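Local coordinates for 3-oxosteroid 1-dehydrogenase (Sterolibacterium denitrificans, PDB 7P18), which probably uses bound FAD to introduce a C1-C2 double bond into the A ring of 3-oxosteroids, passing the electrons to an acceptor, at residues 115-120 / 128-133; 69-74 / 89-94; 356-361 / 462-467. All coordinates share one frame; numbering follows the deposited sequence.

Contact 1 of 3, residues 115-120 / 128-133; sequences YPDYYQ and GGRTME. With ANB (androsta-1,4-diene-3,17-dione), chain D.
R130 carries its long side chain past the carboxylate of D117, and the two cross at about a right angle. From CB outward, R130 first brushes D117 with its aliphatic part: CB lies 3.8 Å from D117 OD1, and CD comes 3.4 Å from D117 OD2. The chain is extended from CG to NE, so it runs past both carboxylate oxygens. At its end R130 NH1 reaches D117 OD2 at 2.7 Å, a salt bridge whose hydrogen bond is bent (128° at the hydrogen) and weak. R130 NH1 also donates to G124 O, while NH2 forms a salt bridge with D65; D117 OD2 in turn takes the backbone N of K126. The other oxygen, D117 OD1, accepts from W54 NE1 and from a water that also donates to Y115 O. A second water links P116 O to T131 OG1, which is bonded to A539 O as well. The backbones come close where G128 CA points its hydrogen at Y115 O, 3.3 Å away. Y115, with CG anti to the backbone N (chi1 -153°), passes T131 CG2 obliquely at CD2 and ends in the steroid pocket. Its OH lies 3.4 Å from C19 of the bound androstadienedione and is hydrogen-bonded to Y467 OH. A charge pair and two bridging waters thus tie the loop after strand 109-111 to the start of strand 131-138, with Y115 against the steroid; the acidic partners probably help stabilise the positive charge of buried R130.

Contact 2 of 3, residues 69-74 / 89-94; sequences EALTYL and AYLESA
L91 points its two methyl groups into helix 67-78 and takes part in all but one of the close pairs. CD2 lies 3.6 Å from A70 CB, where the short alanine side chain lets the leucine come close to the opposing helix. CD1 reaches past that methyl to the backbone, 3.4 Å from L71 N, and also touches L71 CB. L74 comes from the next turn, tip to tip with L91, its CD1 lying 3.7 Å from L91 CD2. With CG anti to the carbonyl carbon (chi1 -63°), the branch point of L91 faces helix 67-78; CD2 serves A70 and L74, CD1 serves L71. The motif is a helical hairpin: helices 67-78 and 84-104 follow each other in the chain, and the N-to-C directions of the two short segments are 137° apart, an oblique antiparallel pairing, with the axes 10.4 Å apart at closest approach. An alanine in place of L91 would probably open a gap facing A70, L71 and L74 and leave L74 CD1 without its closest partner across the contact. Packing is looser toward Y90, whose CD2 is 4.3 Å from L74 CD1. The Y90 side chain has further neighbours: A94 CB lies over one ring face near the rim, P545 and T548 of helix 543-559 touch the side chain, and its OH is hydrogen-bonded to W54 O. L71, E69 and T72 mark the partly exposed side of helix 67-78. There L71 leans on L87 and L88 of helix 84-104, while E69 turns its carboxylate away from L91 to a salt bridge with K126.

Contact 3 of 3, residues 356-361 / 462-467; sequences FINEAS and VFDRYY
N358 and D464 meet tip to tip, an amide from an Asx turn joined to a carboxylate on the short helix 462-466. N358 ND2 donates to D464 OD2 at 2.9 Å, nearly straight at 166°. The bond arrives on the syn side of the carboxylate, 29° out of its plane, while the acceptor lies close to the amide plane. Beside this hydrogen bond A360 CB packs 3.5 Å from D464 CG. One shell out, the first torsion of N358 puts CG anti to the backbone N (chi1 177°), and OD1 accepts from A360 N at 2.9 Å, with the donor above the carbonyl plane. This Asx turn sits on a type I beta turn from N358 to S361, closed by S361 N to N358 O, so the amide is held through its oxygen within the turn while its nitrogen reaches the helix. On the other side, D464 OD2 also accepts from G459 N, and N461 OD1 takes D464 N. The contact ties the loop between strand 347-349 and helix 363-377 to a helix about 100 residues later. F463, its side chain about 7 Å from the bound steroid at the nearest atoms, leans on Y118, their planes at about 50°. At the edge of the F463 ring, near its plane, CE2 lies 3.4 Å from A360 O.

Overall arrangement
The contacts follow the chain in series: contact 2 closes first, then contact 1, and contact 3 comes last, all in the FAD-binding region of the chain. Contact 1 lies between the others, its centre about 14 Å from each, while the centres of contacts 2 and 3 are about 25 Å apart, with nearest atoms about 8 Å apart. From helix 67-78 of contact 2, Y73 OH is probably hydrogen-bonded to Y119 N and packs against D117. On the other flank, P116 and Q120 lean on V462 of contact 3. The loop 115-120, leading into strand 131-138, is therefore flanked by helix 67-78 and helix 462-466 beside the bound steroid.

Contact 1 of 3, residues 115-120 / 128-133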
loop_
_atom_site.group_PDB
_atom_site.type_symbol
_atom_site.label_atom_id
_atom_site.label_comp_id
_atom_site.label_asym_id
_atom_site.label_seq_id
_atom_site.Cartn_x
_atom_site.Cartn_y
_atom_site.Cartn_z
ATOM N N TYR A 115 10.523 -4.208 12.419
ATOM C CA TYR A 115 10.331 -3.638 11.058
ATOM C C TYR A 115 10.899 -2.225 11.080
ATOM O O TYR A 115 10.269 -1.338 11.616
ATOM C CB TYR A 115 8.858 -3.622 10.690
ATOM C CG TYR A 115 8.571 -3.682 9.213
ATOM C CD1 TYR A 115 9.394 -3.081 8.260
ATOM C CD2 TYR A 115 7.443 -4.343 8.786
ATOM C CE1 TYR A 115 9.104 -3.183 6.899
ATOM C CE2 TYR A 115 7.153 -4.471 7.434
ATOM C CZ TYR A 115 7.968 -3.873 6.499
ATOM O OH TYR A 115 7.602 -4.056 5.191
ATOM N N PRO A 116 12.097 -1.968 10.521
ATOM C CA PRO A 116 12.710 -0.652 10.615
ATOM C C PRO A 116 12.005 0.408 9.775
ATOM O O PRO A 116 11.422 0.073 8.743
ATOM C CB PRO A 116 14.131 -0.845 10.062
ATOM C CG PRO A 116 14.287 -2.343 10.022
ATOM C CD PRO A 116 12.920 -2.881 9.741
ATOM N N ASP A 117 12.059 1.658 10.254
ATOM C CA ASP A 117 11.682 2.830 9.421
ATOM C C ASP A 117 12.482 2.790 8.103
ATOM O O ASP A 117 13.615 2.281 8.066
ATOM C CB ASP A 117 11.921 4.124 10.175
ATOM C CG ASP A 117 10.946 4.351 11.316
ATOM O OD1 ASP A 117 9.902 3.648 11.371
ATOM O OD2 ASP A 117 11.243 5.233 12.124
ATOM N N TYR A 118 11.928 3.347 7.029
ATOM C CA TYR A 118 12.541 3.191 5.678
ATOM C C TYR A 118 13.793 4.033 5.482
ATOM O O TYR A 118 14.523 3.770 4.537
ATOM C CB TYR A 118 11.470 3.457 4.617
ATOM C CG TYR A 118 10.491 2.320 4.424
ATOM C CD1 TYR A 118 10.400 1.231 5.289
ATOM C CD2 TYR A 118 9.617 2.348 3.354
ATOM C CE1 TYR A 118 9.470 0.221 5.101
ATOM C CE2 TYR A 118 8.696 1.341 3.138
ATOM C CZ TYR A 118 8.635 0.258 3.995
ATOM O OH TYR A 118 7.688 -0.703 3.750
ATOM N N TYR A 119 13.985 5.121 6.230
ATOM C CA TYR A 119 15.081 6.078 5.994
ATOM C C TYR A 119 15.999 6.092 7.220
ATOM O O TYR A 119 15.918 7.001 8.057
ATOM C CB TYR A 119 14.551 7.484 5.696
ATOM C CG TYR A 119 13.562 7.603 4.566
ATOM C CD1 TYR A 119 13.843 7.156 3.277
ATOM C CD2 TYR A 119 12.338 8.204 4.776
ATOM C CE1 TYR A 119 12.902 7.278 2.252
ATOM C CE2 TYR A 119 11.405 8.339 3.762
ATOM C CZ TYR A 119 11.710 7.925 2.482
ATOM O OH TYR A 119 10.765 8.090 1.511
ATOM N N GLN A 120 16.824 5.055 7.371
ATOM C CA GLN A 120 17.645 4.898 8.588
ATOM C C GLN A 120 18.694 6.025 8.636
ATOM O O GLN A 120 19.192 6.319 9.738
ATOM C CB GLN A 120 18.308 3.524 8.608
ATOM C CG GLN A 120 17.321 2.402 8.891
ATOM C CD GLN A 120 16.699 2.482 10.259
ATOM O OE1 GLN A 120 17.398 2.577 11.249
ATOM N NE2 GLN A 120 15.362 2.492 10.313
ATOM N N GLY A 128 12.619 -0.168 14.639
ATOM C CA GLY A 128 11.438 -1.041 14.667
ATOM C C GLY A 128 10.333 -0.419 15.468
ATOM O O GLY A 128 10.573 0.607 16.113
ATOM N N GLY A 129 9.140 -0.967 15.379
ATOM C CA GLY A 129 8.103 -0.732 16.388
ATOM C C GLY A 129 7.140 0.386 16.025
ATOM O O GLY A 129 6.075 0.403 16.632
ATOM N N ARG A 130 7.470 1.312 15.101
ATOM C CA ARG A 130 6.476 2.351 14.704
ATOM C C ARG A 130 5.406 1.741 13.790
ATOM O O ARG A 130 4.223 2.067 13.932
ATOM C CB ARG A 130 7.161 3.541 14.022
ATOM C CG ARG A 130 8.137 4.313 14.894
ATOM C CD ARG A 130 8.604 5.566 14.173
ATOM N NE ARG A 130 9.201 6.543 15.064
ATOM C CZ ARG A 130 10.115 7.454 14.715
ATOM N NH1 ARG A 130 10.615 7.520 13.483
ATOM N NH2 ARG A 130 10.505 8.342 15.618
ATOM N N THR A 131 5.810 0.879 12.866
ATOM C CA THR A 131 4.894 0.071 12.029
ATOM C C THR A 131 4.070 -0.851 12.944
ATOM O O THR A 131 4.673 -1.501 13.795
ATOM C CB THR A 131 5.660 -0.723 10.975
ATOM O OG1 THR A 131 6.314 0.161 10.062
ATOM C CG2 THR A 131 4.729 -1.656 10.236
ATOM N N MET A 132 2.761 -0.879 12.731
ATOM C CA MET A 132 1.787 -1.739 13.433
ATOM C C MET A 132 0.938 -2.486 12.402
ATOM O O MET A 132 0.705 -1.946 11.271
ATOM C CB MET A 132 0.883 -0.935 14.362
ATOM C CG MET A 132 1.617 0.021 15.328
ATOM S SD MET A 132 0.460 0.851 16.457
ATOM C CE MET A 132 0.244 -0.422 17.694
ATOM N N GLU A 133 0.475 -3.677 12.789
ATOM C CA GLU A 133 -0.376 -4.506 11.903
ATOM C C GLU A 133 -1.511 -5.150 12.696
ATOM O O GLU A 133 -1.500 -5.175 13.945
ATOM C CB GLU A 133 0.497 -5.531 11.205
ATOM C CG GLU A 133 0.898 -6.719 12.093
ATOM C CD GLU A 133 1.393 -7.894 11.274
ATOM O OE1 GLU A 133 0.801 -8.147 10.153
ATOM O OE2 GLU A 133 2.407 -8.498 11.707
HETATM C C1 ANB D . 3.489 -2.849 1.699
HETATM C C10 ANB D . 3.993 -3.821 2.723
HETATM C C11 ANB D . 3.295 -5.842 1.218
HETATM C C12 ANB D . 2.814 -7.298 1.142
HETATM C C13 ANB D . 3.544 -8.160 2.156
HETATM C C14 ANB D . 3.256 -7.581 3.549
HETATM C C15 ANB D . 3.721 -8.685 4.508
HETATM C C16 ANB D . 3.351 -9.988 3.778
HETATM C C17 ANB D . 3.064 -9.592 2.345
HETATM C C18 ANB D . 5.052 -8.298 1.838
HETATM C C19 ANB D . 5.522 -3.970 2.485
HETATM C C2 ANB D . 3.383 -1.535 1.902
HETATM C C3 ANB D . 3.470 -0.978 3.251
HETATM C C4 ANB D . 3.460 -1.976 4.314
HETATM C C5 ANB D . 3.768 -3.265 4.113
HETATM C C6 ANB D . 3.991 -4.193 5.273
HETATM C C7 ANB D . 3.372 -5.571 5.081
HETATM C C8 ANB D . 3.771 -6.158 3.734
HETATM C C9 ANB D . 3.259 -5.213 2.621
HETATM O O1 ANB D . 3.509 0.240 3.469
HETATM O O2 ANB D . 2.565 -10.309 1.508
HETATM O O HOH W 1 9.104 1.157 12.515
HETATM O O HOH W 2 8.697 0.731 8.648
#

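Contact 2 of 3, residues 69-74 / 89-94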
loop_
_atom_site.group_PDB
_atom_site.type_symbol
_atom_site.label_atom_id
_atom_site.label_comp_id
_atom_site.label_asym_id
_atom_site.label_seq_id
_atom_site.Cartn_x
_atom_site.Cartn_y
_atom_site.Cartn_z
ATOM N N GLU A 69 11.213 13.360 18.286
ATOM C CA GLU A 69 12.023 12.533 17.346
ATOM C C GLU A 69 11.221 12.279 16.046
ATOM O O GLU A 69 11.823 12.382 14.941
ATOM C CB GLU A 69 12.441 11.206 17.991
ATOM C CG GLU A 69 13.568 11.341 18.998
ATOM C CD GLU A 69 13.667 10.097 19.837
ATOM O OE1 GLU A 69 12.720 9.857 20.630
ATOM O OE2 GLU A 69 14.634 9.336 19.633
ATOM N N ALA A 70 9.937 11.933 16.166
ATOM C CA ALA A 70 9.040 11.639 15.036
ATOM C C ALA A 70 8.871 12.901 14.184
ATOM O O ALA A 70 8.827 12.791 12.932
ATOM C CB ALA A 70 7.736 11.073 15.521
ATOM N N LEU A 71 8.797 14.064 14.809
ATOM C CA LEU A 71 8.666 15.337 14.053
ATOM C C LEU A 71 9.978 15.609 13.314
ATOM O O LEU A 71 9.926 16.022 12.143
ATOM C CB LEU A 71 8.289 16.507 14.983
ATOM C CG LEU A 71 8.169 17.862 14.280
ATOM C CD1 LEU A 71 7.023 17.854 13.275
ATOM C CD2 LEU A 71 7.983 18.987 15.287
ATOM N N THR A 72 11.135 15.392 13.943
ATOM C CA THR A 72 12.447 15.551 13.290
ATOM C C THR A 72 12.488 14.704 12.009
ATOM O O THR A 72 12.847 15.209 10.935
ATOM C CB THR A 72 13.562 15.229 14.284
ATOM O OG1 THR A 72 13.562 16.275 15.267
ATOM C CG2 THR A 72 14.906 15.127 13.609
ATOM N N TYR A 73 12.136 13.441 12.140
ATOM C CA TYR A 73 12.081 12.473 11.020
ATOM C C TYR A 73 11.120 12.966 9.926
ATOM O O TYR A 73 11.552 12.980 8.766
ATOM C CB TYR A 73 11.713 11.110 11.553
ATOM C CG TYR A 73 11.772 9.990 10.554
ATOM C CD1 TYR A 73 12.987 9.467 10.146
ATOM C CD2 TYR A 73 10.618 9.426 10.046
ATOM C CE1 TYR A 73 13.063 8.399 9.254
ATOM C CE2 TYR A 73 10.681 8.361 9.161
ATOM C CZ TYR A 73 11.898 7.819 8.789
ATOM O OH TYR A 73 11.963 6.753 7.905
ATOM N N LEU A 74 9.884 13.330 10.256
ATOM C CA LEU A 74 8.905 13.784 9.228
ATOM C C LEU A 74 9.351 15.102 8.581
ATOM O O LEU A 74 9.161 15.264 7.372
ATOM C CB LEU A 74 7.498 13.863 9.815
ATOM C CG LEU A 74 6.842 12.508 10.073
ATOM C CD1 LEU A 74 5.422 12.726 10.513
ATOM C CD2 LEU A 74 6.921 11.650 8.799
ATOM N N ALA A 89 -0.234 17.401 13.677
ATOM C CA ALA A 89 -1.570 16.784 13.824
ATOM C C ALA A 89 -1.475 15.264 13.617
ATOM O O ALA A 89 -2.130 14.487 14.363
ATOM C CB ALA A 89 -2.521 17.445 12.871
ATOM N N TYR A 90 -0.686 14.827 12.636
ATOM C CA TYR A 90 -0.519 13.371 12.357
ATOM C C TYR A 90 0.077 12.689 13.597
ATOM O O TYR A 90 -0.397 11.636 14.043
ATOM C CB TYR A 90 0.343 13.106 11.122
ATOM C CG TYR A 90 0.459 11.626 10.867
ATOM C CD1 TYR A 90 -0.634 10.918 10.382
ATOM C CD2 TYR A 90 1.598 10.911 11.170
ATOM C CE1 TYR A 90 -0.574 9.545 10.163
ATOM C CE2 TYR A 90 1.664 9.536 10.982
ATOM C CZ TYR A 90 0.568 8.855 10.470
ATOM O OH TYR A 90 0.594 7.514 10.237
ATOM N N LEU A 91 1.127 13.266 14.157
ATOM C CA LEU A 91 1.845 12.665 15.302
ATOM C C LEU A 91 0.979 12.711 16.558
ATOM O O LEU A 91 1.016 11.735 17.342
ATOM C CB LEU A 91 3.176 13.383 15.481
ATOM C CG LEU A 91 4.131 13.252 14.314
ATOM C CD1 LEU A 91 5.375 14.110 14.525
ATOM C CD2 LEU A 91 4.538 11.812 14.037
ATOM N N GLU A 92 0.193 13.769 16.730
ATOM C CA GLU A 92 -0.776 13.859 17.838
ATOM C C GLU A 92 -1.809 12.738 17.738
ATOM O O GLU A 92 -2.041 12.057 18.739
ATOM C CB GLU A 92 -1.486 15.219 17.825
ATOM C CG GLU A 92 -2.517 15.351 18.935
ATOM C CD GLU A 92 -3.330 16.620 18.956
ATOM O OE1 GLU A 92 -3.314 17.348 17.974
ATOM O OE2 GLU A 92 -3.933 16.890 19.971
ATOM N N SER A 93 -2.429 12.555 16.567
ATOM C CA SER A 93 -3.672 11.761 16.427
ATOM C C SER A 93 -3.407 10.297 16.067
ATOM O O SER A 93 -4.238 9.485 16.427
ATOM C CB SER A 93 -4.605 12.405 15.453
ATOM O OG SER A 93 -4.989 13.691 15.897
ATOM N N ALA A 94 -2.305 9.971 15.415
ATOM C CA ALA A 94 -2.056 8.581 14.951
ATOM C C ALA A 94 -2.103 7.594 16.130
ATOM O O ALA A 94 -2.824 6.595 16.083
ATOM C CB ALA A 94 -0.790 8.525 14.171
#

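Contact 3 of 3, residues 356-361 / 462-467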
loop_
_atom_site.group_PDB
_atom_site.type_symbol
_atom_site.label_atom_id
_atom_site.label_comp_id
_atom_site.label_asym_id
_atom_site.label_seq_id
_atom_site.Cartn_x
_atom_site.Cartn_y
_atom_site.Cartn_z
ATOM N N PHE A 356 21.206 0.625 -11.670
ATOM C CA PHE A 356 20.960 2.089 -11.487
ATOM C C PHE A 356 20.361 2.395 -10.115
ATOM O O PHE A 356 20.222 3.624 -9.780
ATOM C CB PHE A 356 20.058 2.648 -12.583
ATOM C CG PHE A 356 18.720 1.989 -12.734
ATOM C CD1 PHE A 356 17.637 2.432 -12.021
ATOM C CD2 PHE A 356 18.551 0.900 -13.576
ATOM C CE1 PHE A 356 16.413 1.803 -12.141
ATOM C CE2 PHE A 356 17.337 0.253 -13.684
ATOM C CZ PHE A 356 16.257 0.709 -12.957
ATOM N N ILE A 357 20.014 1.349 -9.355
ATOM C CA ILE A 357 19.300 1.477 -8.060
ATOM C C ILE A 357 19.724 0.347 -7.127
ATOM O O ILE A 357 19.785 -0.814 -7.563
ATOM C CB ILE A 357 17.775 1.514 -8.267
ATOM C CG1 ILE A 357 17.006 1.804 -6.976
ATOM C CG2 ILE A 357 17.221 0.255 -8.957
ATOM C CD1 ILE A 357 17.279 3.151 -6.346
ATOM N N ASN A 358 19.877 0.691 -5.842
ATOM C CA ASN A 358 19.854 -0.287 -4.730
ATOM C C ASN A 358 18.633 -1.181 -4.903
ATOM O O ASN A 358 17.498 -0.682 -4.767
ATOM C CB ASN A 358 19.920 0.401 -3.362
ATOM C CG ASN A 358 19.820 -0.565 -2.192
ATOM O OD1 ASN A 358 19.795 -1.778 -2.366
ATOM N ND2 ASN A 358 19.775 -0.020 -0.983
ATOM N N GLU A 359 18.810 -2.484 -5.159
ATOM C CA GLU A 359 17.649 -3.380 -5.376
ATOM C C GLU A 359 16.777 -3.458 -4.120
ATOM O O GLU A 359 15.595 -3.706 -4.258
ATOM C CB GLU A 359 18.045 -4.805 -5.752
ATOM C CG GLU A 359 18.633 -4.926 -7.152
ATOM C CD GLU A 359 20.063 -4.492 -7.356
ATOM O OE1 GLU A 359 20.773 -4.212 -6.338
ATOM O OE2 GLU A 359 20.458 -4.395 -8.526
ATOM N N ALA A 360 17.362 -3.281 -2.929
ATOM C CA ALA A 360 16.645 -3.241 -1.648
ATOM C C ALA A 360 16.038 -1.854 -1.372
ATOM O O ALA A 360 15.483 -1.698 -0.302
ATOM C CB ALA A 360 17.585 -3.634 -0.522
ATOM N N SER A 361 16.175 -0.865 -2.256
ATOM C CA SER A 361 15.548 0.475 -2.048
ATOM C C SER A 361 14.093 0.272 -1.604
ATOM O O SER A 361 13.376 -0.565 -2.142
ATOM C CB SER A 361 15.630 1.333 -3.279
ATOM O OG SER A 361 14.804 2.494 -3.152
ATOM N N VAL A 462 19.896 -1.486 8.269
ATOM C CA VAL A 462 19.007 -2.521 8.878
ATOM C C VAL A 462 17.702 -2.650 8.098
ATOM O O VAL A 462 17.120 -3.722 8.145
ATOM C CB VAL A 462 18.754 -2.274 10.373
ATOM C CG1 VAL A 462 20.062 -2.397 11.132
ATOM C CG2 VAL A 462 18.053 -0.949 10.639
ATOM N N PHE A 463 17.246 -1.612 7.393
ATOM C CA PHE A 463 16.017 -1.751 6.576
ATOM C C PHE A 463 16.292 -2.761 5.459
ATOM O O PHE A 463 15.543 -3.753 5.323
ATOM C CB PHE A 463 15.502 -0.416 6.021
ATOM C CG PHE A 463 14.473 -0.656 4.963
ATOM C CD1 PHE A 463 13.200 -1.095 5.281
ATOM C CD2 PHE A 463 14.834 -0.600 3.632
ATOM C CE1 PHE A 463 12.282 -1.390 4.285
ATOM C CE2 PHE A 463 13.918 -0.912 2.643
ATOM C CZ PHE A 463 12.646 -1.286 2.970
ATOM N N ASP A 464 17.330 -2.532 4.668
ATOM C CA ASP A 464 17.711 -3.442 3.553
ATOM C C ASP A 464 17.812 -4.882 4.075
ATOM O O ASP A 464 17.216 -5.804 3.487
ATOM C CB ASP A 464 19.054 -3.074 2.936
ATOM C CG ASP A 464 19.102 -1.810 2.106
ATOM O OD1 ASP A 464 18.243 -0.958 2.305
ATOM O OD2 ASP A 464 20.082 -1.664 1.376
ATOM N N ARG A 465 18.487 -5.071 5.207
ATOM C CA ARG A 465 18.811 -6.428 5.728
ATOM C C ARG A 465 17.576 -7.102 6.319
ATOM O O ARG A 465 17.584 -8.320 6.408
ATOM C CB ARG A 465 19.927 -6.333 6.764
ATOM C CG ARG A 465 21.239 -5.847 6.174
ATOM C CD ARG A 465 22.414 -6.034 7.083
ATOM N NE ARG A 465 22.406 -5.251 8.302
ATOM C CZ ARG A 465 23.003 -4.067 8.470
ATOM N NH1 ARG A 465 23.603 -3.447 7.469
ATOM N NH2 ARG A 465 22.968 -3.483 9.657
ATOM N N TYR A 466 16.515 -6.366 6.651
ATOM C CA TYR A 466 15.278 -6.942 7.224
ATOM C C TYR A 466 14.733 -8.060 6.318
ATOM O O TYR A 466 14.212 -9.047 6.835
ATOM C CB TYR A 466 14.231 -5.856 7.461
ATOM C CG TYR A 466 12.964 -6.318 8.133
ATOM C CD1 TYR A 466 12.956 -6.851 9.413
ATOM C CD2 TYR A 466 11.746 -6.203 7.489
ATOM C CE1 TYR A 466 11.776 -7.276 10.013
ATOM C CE2 TYR A 466 10.558 -6.613 8.073
ATOM C CZ TYR A 466 10.573 -7.158 9.345
ATOM O OH TYR A 466 9.356 -7.508 9.851
ATOM N N TYR A 467 14.767 -7.873 5.000
ATOM C CA TYR A 467 14.229 -8.823 4.005
ATOM C C TYR A 467 15.370 -9.531 3.269
ATOM O O TYR A 467 15.102 -10.126 2.216
ATOM C CB TYR A 467 13.257 -8.087 3.077
ATOM C CG TYR A 467 11.886 -7.830 3.656
ATOM C CD1 TYR A 467 11.122 -8.821 4.255
ATOM C CD2 TYR A 467 11.317 -6.566 3.543
ATOM C CE1 TYR A 467 9.845 -8.573 4.750
ATOM C CE2 TYR A 467 10.042 -6.300 4.024
ATOM C CZ TYR A 467 9.323 -7.289 4.665
ATOM O OH TYR A 467 8.083 -6.960 5.102
#